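Local coordinates for protein CrmK (Actinoalloteichus sp. WH1-2216-6, PDB 5I1V) that is a flavoenzyme oxidase carrying covalently bound FAD and takes part in recycling a shunt product during caerulomycin biosynthesis, at residues D17-A22 against F34-S39; T58-G63 against A68-P73. One frame throughout, in Å; residues are numbered along the deposited sequence.

Interaction 1 (D17-A22 against F34-S39)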
loop_
_atom_site.group_PDB
_atom_site.type_symbol
_atom_site.label_atom_id
_atom_site.label_comp_id
_atom_site.label_asym_id
_atom_site.label_seq_id
_atom_site.Cartn_x
_atom_site.Cartn_y
_atom_site.Cartn_z
ATOM N N ASP A 17 -9.709 15.155 12.624
ATOM C CA ASP A 17 -10.088 13.801 13.099
ATOM C C ASP A 17 -9.298 12.737 12.374
ATOM O O ASP A 17 -8.989 11.726 12.945
ATOM C CB ASP A 17 -11.589 13.515 13.006
ATOM C CG ASP A 17 -12.407 14.324 14.035
ATOM O OD1 ASP A 17 -11.849 14.842 15.042
ATOM O OD2 ASP A 17 -13.613 14.466 13.806
ATOM N N LEU A 18 -8.951 12.990 11.111
ATOM C CA LEU A 18 -8.042 12.096 10.354
ATOM C C LEU A 18 -6.646 12.095 10.967
ATOM O O LEU A 18 -6.080 11.050 11.279
ATOM C CB LEU A 18 -8.006 12.544 8.897
ATOM C CG LEU A 18 -7.317 11.643 7.830
ATOM C CD1 LEU A 18 -5.878 12.040 7.741
ATOM C CD2 LEU A 18 -7.513 10.143 8.058
ATOM N N LEU A 19 -6.062 13.282 11.154
ATOM C CA LEU A 19 -4.743 13.329 11.776
ATOM C C LEU A 19 -4.662 12.737 13.176
ATOM O O LEU A 19 -3.588 12.355 13.618
ATOM C CB LEU A 19 -4.205 14.766 11.778
ATOM C CG LEU A 19 -3.964 15.315 10.374
ATOM C CD1 LEU A 19 -3.620 16.770 10.484
ATOM C CD2 LEU A 19 -2.847 14.548 9.693
ATOM N N ALA A 20 -5.777 12.673 13.885
ATOM C CA ALA A 20 -5.803 12.162 15.225
ATOM C C ALA A 20 -5.643 10.638 15.298
ATOM O O ALA A 20 -5.291 10.111 16.369
ATOM C CB ALA A 20 -7.071 12.573 15.889
ATOM N N ARG A 21 -5.887 9.957 14.176
ATOM C CA ARG A 21 -5.861 8.518 14.072
ATOM C C ARG A 21 -4.637 8.041 13.295
ATOM O O ARG A 21 -4.239 8.664 12.327
ATOM C CB ARG A 21 -7.141 8.051 13.402
ATOM C CG ARG A 21 -8.341 8.252 14.290
ATOM C CD ARG A 21 -9.627 8.524 13.547
ATOM N NE ARG A 21 -10.692 8.486 14.542
ATOM C CZ ARG A 21 -11.088 9.511 15.298
ATOM N NH1 ARG A 21 -12.021 9.285 16.205
ATOM N NH2 ARG A 21 -10.601 10.765 15.136
ATOM N N ALA A 22 -3.946 7.023 13.786
ATOM C CA ALA A 22 -2.811 6.502 13.044
ATOM C C ALA A 22 -2.978 4.998 13.074
ATOM O O ALA A 22 -4.125 4.531 13.121
ATOM C CB ALA A 22 -1.500 6.982 13.648
ATOM N N PHE A 34 -2.475 20.126 15.337
ATOM C CA PHE A 34 -1.406 19.469 14.582
ATOM C C PHE A 34 -0.673 20.545 13.767
ATOM O O PHE A 34 -1.288 21.513 13.205
ATOM C CB PHE A 34 -1.978 18.425 13.623
ATOM C CG PHE A 34 -2.709 17.317 14.313
ATOM C CD1 PHE A 34 -4.056 17.428 14.577
ATOM C CD2 PHE A 34 -2.047 16.160 14.674
ATOM C CE1 PHE A 34 -4.746 16.382 15.173
ATOM C CE2 PHE A 34 -2.730 15.127 15.274
ATOM C CZ PHE A 34 -4.068 15.259 15.543
ATOM N N ARG A 35 0.639 20.386 13.634
ATOM C CA ARG A 35 1.392 21.287 12.781
ATOM C C ARG A 35 2.042 20.396 11.703
ATOM O O ARG A 35 2.633 19.396 12.056
ATOM C CB ARG A 35 2.437 22.025 13.638
ATOM C CG ARG A 35 3.394 22.925 12.845
ATOM C CD ARG A 35 2.744 24.101 12.204
ATOM N NE ARG A 35 2.070 24.969 13.178
ATOM C CZ ARG A 35 2.691 25.807 13.995
ATOM N NH1 ARG A 35 4.016 25.933 13.980
ATOM N NH2 ARG A 35 1.986 26.538 14.818
ATOM N N LEU A 36 1.873 20.714 10.415
ATOM C CA LEU A 36 2.534 19.983 9.324
ATOM C C LEU A 36 3.563 20.902 8.638
ATOM O O LEU A 36 3.170 21.726 7.820
ATOM C CB LEU A 36 1.506 19.552 8.291
ATOM C CG LEU A 36 0.360 18.581 8.664
ATOM C CD1 LEU A 36 0.434 17.287 7.858
ATOM C CD2 LEU A 36 0.246 18.240 10.110
ATOM N N PRO A 37 4.848 20.802 9.028
ATOM C CA PRO A 37 5.909 21.615 8.438
ATOM C C PRO A 37 6.416 21.035 7.115
ATOM O O PRO A 37 6.239 19.846 6.832
ATOM C CB PRO A 37 6.973 21.614 9.515
ATOM C CG PRO A 37 6.751 20.359 10.249
ATOM C CD PRO A 37 5.341 19.968 10.107
ATOM N N TYR A 38 7.073 21.889 6.323
ATOM C CA TYR A 38 7.589 21.492 5.031
ATOM C C TYR A 38 9.128 21.601 4.986
ATOM O O TYR A 38 9.719 21.220 3.994
ATOM C CB TYR A 38 6.982 22.392 3.895
ATOM C CG TYR A 38 5.499 22.195 3.744
ATOM C CD1 TYR A 38 4.999 21.044 3.139
ATOM C CD2 TYR A 38 4.585 23.121 4.261
ATOM C CE1 TYR A 38 3.644 20.826 3.029
ATOM C CE2 TYR A 38 3.217 22.918 4.164
ATOM C CZ TYR A 38 2.744 21.758 3.547
ATOM O OH TYR A 38 1.398 21.515 3.444
ATOM N N SER A 39 9.775 22.123 6.031
ATOM C CA SER A 39 11.219 22.324 6.008
ATOM C C SER A 39 11.722 22.257 7.437
ATOM O O SER A 39 10.948 22.429 8.387
ATOM C CB SER A 39 11.517 23.719 5.453
ATOM O OG SER A 39 10.989 24.705 6.341
#
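The end of helix 15-19 packs against strand 33-36 of the small mixed sheet in the FAD-binding part of the chain, and the contact is centred on the ring of Phe34. Leu19 lies over one face of that ring: its CB stands 3.6 Å from the centroid formed by the six ring carbons of Phe34, only 2° off the ring normal, which is the geometry of a CH-pi contact. The two side chains run past each other in opposite directions, so Leu19 CD1 reaches back to Phe34 CB at 3.9 Å. With CG of Phe34 set anti to its own carbonyl carbon (chi1 -62°), the ring is held out toward the helix end, where CZ meets Ala20 CB at 4.0 Å. The backbone joins in, since Leu19 O lies 3.3 Å from Phe34 CE2. Farther along the strand, Leu36 CD2 touches Leu19 CD1 at 4.2 Å, a looser apolar contact. Behind the helix end, Arg21 NH2 donates to Asp17 O at 2.9 Å, in the guanidinium plane and with an N-H...O angle of 162°, which ties the turn to the helix. Tyr16 adds an edge-to-face ring contact to Phe34; Ile78 of strand 77-80 touches Phe34, and Asp80 touches Leu19 and Leu36. Buried and almost wholly apolar, the contact between the two segments rests on shape and dispersion, with the Leu19 methylene seated on the ring's pi face.

Interaction 2 (T58-G63 against A68-P73). With FAD (flavin-adenine dinucleotide), chain E.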
loop_
_atom_site.group_PDB
_atom_site.type_symbol
_atom_site.label_atom_id
_atom_site.label_comp_id
_atom_site.label_asym_id
_atom_site.label_seq_id
_atom_site.Cartn_x
_atom_site.Cartn_y
_atom_site.Cartn_z
ATOM N N THR A 58 4.898 16.280 20.696
ATOM C CA THR A 58 5.420 15.036 20.155
ATOM C C THR A 58 5.438 15.128 18.644
ATOM O O THR A 58 4.738 15.963 18.025
ATOM C CB THR A 58 4.581 13.812 20.556
ATOM O OG1 THR A 58 3.211 14.032 20.157
ATOM C CG2 THR A 58 4.672 13.520 22.126
ATOM N N VAL A 59 6.205 14.227 18.053
ATOM C CA VAL A 59 6.374 14.147 16.634
ATOM C C VAL A 59 5.849 12.841 16.063
ATOM O O VAL A 59 6.058 11.787 16.617
ATOM C CB VAL A 59 7.856 14.164 16.282
ATOM C CG1 VAL A 59 8.064 14.209 14.778
ATOM C CG2 VAL A 59 8.493 15.347 16.972
ATOM N N ARG A 60 5.182 12.937 14.929
ATOM C CA ARG A 60 4.747 11.761 14.232
ATOM C C ARG A 60 5.364 11.730 12.826
ATOM O O ARG A 60 5.316 12.737 12.149
ATOM C CB ARG A 60 3.290 11.844 14.021
ATOM C CG ARG A 60 2.788 10.531 13.466
ATOM C CD ARG A 60 1.436 10.692 12.987
ATOM N NE ARG A 60 0.507 10.587 14.079
ATOM C CZ ARG A 60 -0.552 11.383 14.176
ATOM N NH1 ARG A 60 -0.727 12.406 13.269
ATOM N NH2 ARG A 60 -1.418 11.164 15.183
ATOM N N SER A 61 5.883 10.583 12.401
ATOM C CA SER A 61 6.371 10.422 11.052
ATOM C C SER A 61 5.388 9.509 10.329
ATOM O O SER A 61 4.493 10.012 9.623
ATOM C CB SER A 61 7.834 9.973 11.027
ATOM O OG SER A 61 8.642 11.012 11.581
ATOM N N GLY A 62 5.516 8.207 10.516
ATOM C CA GLY A 62 4.586 7.261 9.911
ATOM C C GLY A 62 3.428 6.772 10.731
ATOM O O GLY A 62 2.510 6.087 10.191
ATOM N N GLY A 63 3.408 7.100 12.012
ATOM C CA GLY A 63 2.278 6.703 12.843
ATOM C C GLY A 63 2.184 5.252 13.246
ATOM O O GLY A 63 1.141 4.824 13.744
ATOM N N ALA A 68 0.891 4.706 22.893
ATOM C CA ALA A 68 0.344 6.044 22.785
ATOM C C ALA A 68 1.432 7.115 22.977
ATOM O O ALA A 68 1.179 8.155 23.560
ATOM C CB ALA A 68 -0.728 6.267 23.838
ATOM N N PHE A 69 2.626 6.873 22.495
ATOM C CA PHE A 69 3.726 7.808 22.747
ATOM C C PHE A 69 3.481 9.114 22.063
ATOM O O PHE A 69 3.889 10.150 22.557
ATOM C CB PHE A 69 5.028 7.216 22.243
ATOM C CG PHE A 69 5.461 5.982 22.989
ATOM C CD1 PHE A 69 4.831 5.599 24.155
ATOM C CD2 PHE A 69 6.550 5.269 22.566
ATOM C CE1 PHE A 69 5.263 4.506 24.859
ATOM C CE2 PHE A 69 7.007 4.165 23.281
ATOM C CZ PHE A 69 6.340 3.785 24.425
ATOM N N VAL A 70 2.849 9.076 20.897
ATOM C CA VAL A 70 2.601 10.344 20.157
ATOM C C VAL A 70 1.279 10.961 20.635
ATOM O O VAL A 70 1.179 12.155 20.820
ATOM C CB VAL A 70 2.530 10.084 18.635
ATOM C CG1 VAL A 70 2.200 11.367 17.871
ATOM C CG2 VAL A 70 3.767 9.418 18.048
ATOM N N ALA A 71 0.279 10.102 20.846
ATOM C CA ALA A 71 -1.133 10.447 20.917
ATOM C C ALA A 71 -1.732 10.491 22.342
ATOM O O ALA A 71 -2.915 10.712 22.492
ATOM C CB ALA A 71 -1.928 9.471 20.037
ATOM N N SER A 72 -0.916 10.351 23.377
ATOM C CA SER A 72 -1.324 10.668 24.750
ATOM C C SER A 72 -2.273 11.869 24.853
ATOM O O SER A 72 -1.991 12.898 24.272
ATOM C CB SER A 72 -0.073 10.974 25.595
ATOM O OG SER A 72 0.296 9.839 26.304
ATOM N N PRO A 73 -3.357 11.759 25.652
ATOM C CA PRO A 73 -4.300 12.881 25.848
ATOM C C PRO A 73 -3.691 14.150 26.409
ATOM O O PRO A 73 -4.282 15.223 26.280
ATOM C CB PRO A 73 -5.335 12.336 26.860
ATOM C CG PRO A 73 -4.846 11.011 27.317
ATOM C CD PRO A 73 -3.764 10.540 26.394
HETATM P PA FAD E . 5.448 7.078 14.790
HETATM O O1A FAD E . 4.237 6.513 15.491
HETATM O O2A FAD E . 5.205 8.298 13.950
HETATM O O5B FAD E . 6.595 7.351 15.826
HETATM C C5B FAD E . 7.190 6.323 16.611
HETATM C C4B FAD E . 7.937 6.964 17.790
HETATM O O4B FAD E . 9.057 7.677 17.230
HETATM C C3B FAD E . 7.203 8.000 18.613
HETATM O O3B FAD E . 7.787 8.038 19.903
HETATM C C2B FAD E . 7.512 9.291 17.909
HETATM O O2B FAD E . 7.233 10.512 18.602
HETATM C C1B FAD E . 8.964 9.060 17.475
HETATM N N9A FAD E . 9.278 9.748 16.197
HETATM C C8A FAD E . 8.625 9.688 14.997
HETATM N N7A FAD E . 9.187 10.575 14.112
HETATM C C5A FAD E . 10.170 11.157 14.767
HETATM C C6A FAD E . 11.142 12.149 14.379
HETATM N N6A FAD E . 11.097 12.577 13.133
HETATM N N1A FAD E . 12.016 12.544 15.311
HETATM C C2A FAD E . 11.993 12.083 16.580
HETATM N N3A FAD E . 11.150 11.107 17.004
HETATM C C4A FAD E . 10.207 10.692 16.120
HETATM N N1 FAD E . 10.198 -2.371 12.712
HETATM C C2 FAD E . 11.230 -3.082 12.202
HETATM O O2 FAD E . 12.378 -2.898 12.625
HETATM N N3 FAD E . 11.077 -4.005 11.228
HETATM C C4 FAD E . 9.907 -4.340 10.700
HETATM O O4 FAD E . 9.828 -5.175 9.774
HETATM C C4X FAD E . 8.730 -3.624 11.172
HETATM N N5 FAD E . 7.496 -3.910 10.676
HETATM C C5X FAD E . 6.456 -3.155 11.061
HETATM C C6 FAD E . 5.214 -3.320 10.448
HETATM C C7 FAD E . 4.085 -2.584 10.804
HETATM C C7M FAD E . 2.757 -2.820 10.075
HETATM C C8 FAD E . 4.257 -1.588 11.884
HETATM C C8M FAD E . 3.099 -0.757 12.363
HETATM C C9 FAD E . 5.488 -1.403 12.523
HETATM C C9A FAD E . 6.602 -2.152 12.146
HETATM N N10 FAD E . 7.851 -1.977 12.752
HETATM C C10 FAD E . 8.945 -2.664 12.258
HETATM C "C1'" FAD E . 8.011 -1.194 13.977
HETATM C "C2'" FAD E . 8.411 0.210 13.659
HETATM O "O2'" FAD E . 9.800 0.234 13.396
HETATM C "C3'" FAD E . 8.051 1.169 14.744
HETATM O "O3'" FAD E . 6.614 1.104 14.961
HETATM C "C4'" FAD E . 8.517 2.602 14.409
HETATM O "O4'" FAD E . 8.741 3.278 15.646
HETATM C "C5'" FAD E . 7.482 3.321 13.568
HETATM O "O5'" FAD E . 8.005 4.601 13.214
HETATM P P FAD E . 6.947 5.645 12.661
HETATM O O1P FAD E . 6.124 5.031 11.589
HETATM O O2P FAD E . 7.634 6.943 12.373
HETATM O O3P FAD E . 5.993 5.838 13.957
#
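Strand 57-60 and the loop that follows it frame the adenosine and diphosphate end of FAD, and the later turn at Phe69 and Val70 folds back on the strand. Among the polar contacts, one hydrogen bond joins the two segments: Thr58 OG1 donates to Val70 O at 2.8 Å, in the carbonyl plane and on a lone pair, with a C=O...O angle of 124°. The hydroxyl sits between the backbone N and the carbonyl carbon of its own residue (chi1 55°), a rotation that points it at the turn and leaves CG2 3.5 Å from Phe69 O. A valine in place of Thr58 would probably leave Val70 O without this donor and the turn less firmly fixed to the strand.

Van der Waals contact is made by both branches of Val70: CG1 lies against the aliphatic Arg60 CB at 4.0 Å, while CG2 meets two oxygens, Val59 O at 3.6 Å and FAD O2B.

Of the two segments, 58-63 supplies the hydrogen bonds to the cofactor. FAD O2B donates to Val59 O at 2.6 Å, and Ser61 OG donates to the adenine N7A, also at 2.6 Å. Backbone N-H groups of Ser61 and Gly63 converge on O2A, and that of Gly62 points almost straight at O2P, with an angle of 172° at its hydrogen. A CB on Gly62 would run into O1P. The ribose O3B lies near the plane of the Phe69 ring, at its edge.

Strand 57-60 is outermost in its sheet and pairs with strand 77-80, where Asp80 forms a salt bridge with Arg60 NH1 and Ile78 meets both Thr58 and Val70; His493 stacks on the Phe69 ring.

After strand 7-9 the chain forms helix 15-19, and interaction 1 closes the loop of 11 intervening residues by setting the helix end on strand 33-36. The chain then passes through helix 40-52 to strand 57-60, where interaction 2 closes a shorter loop, with four residues between its segments. The two are in series, neither nested nor crossed, with centres about 10 Å apart. They meet directly: Leu19 O and Arg60 NH1 are 2.9 Å apart, and Ala22 CB lies 3.4 Å from Gly63 O. Strand 77-80, between 33-36 and 57-60 in the sheet, connects the helix-end core to the FAD-binding loop.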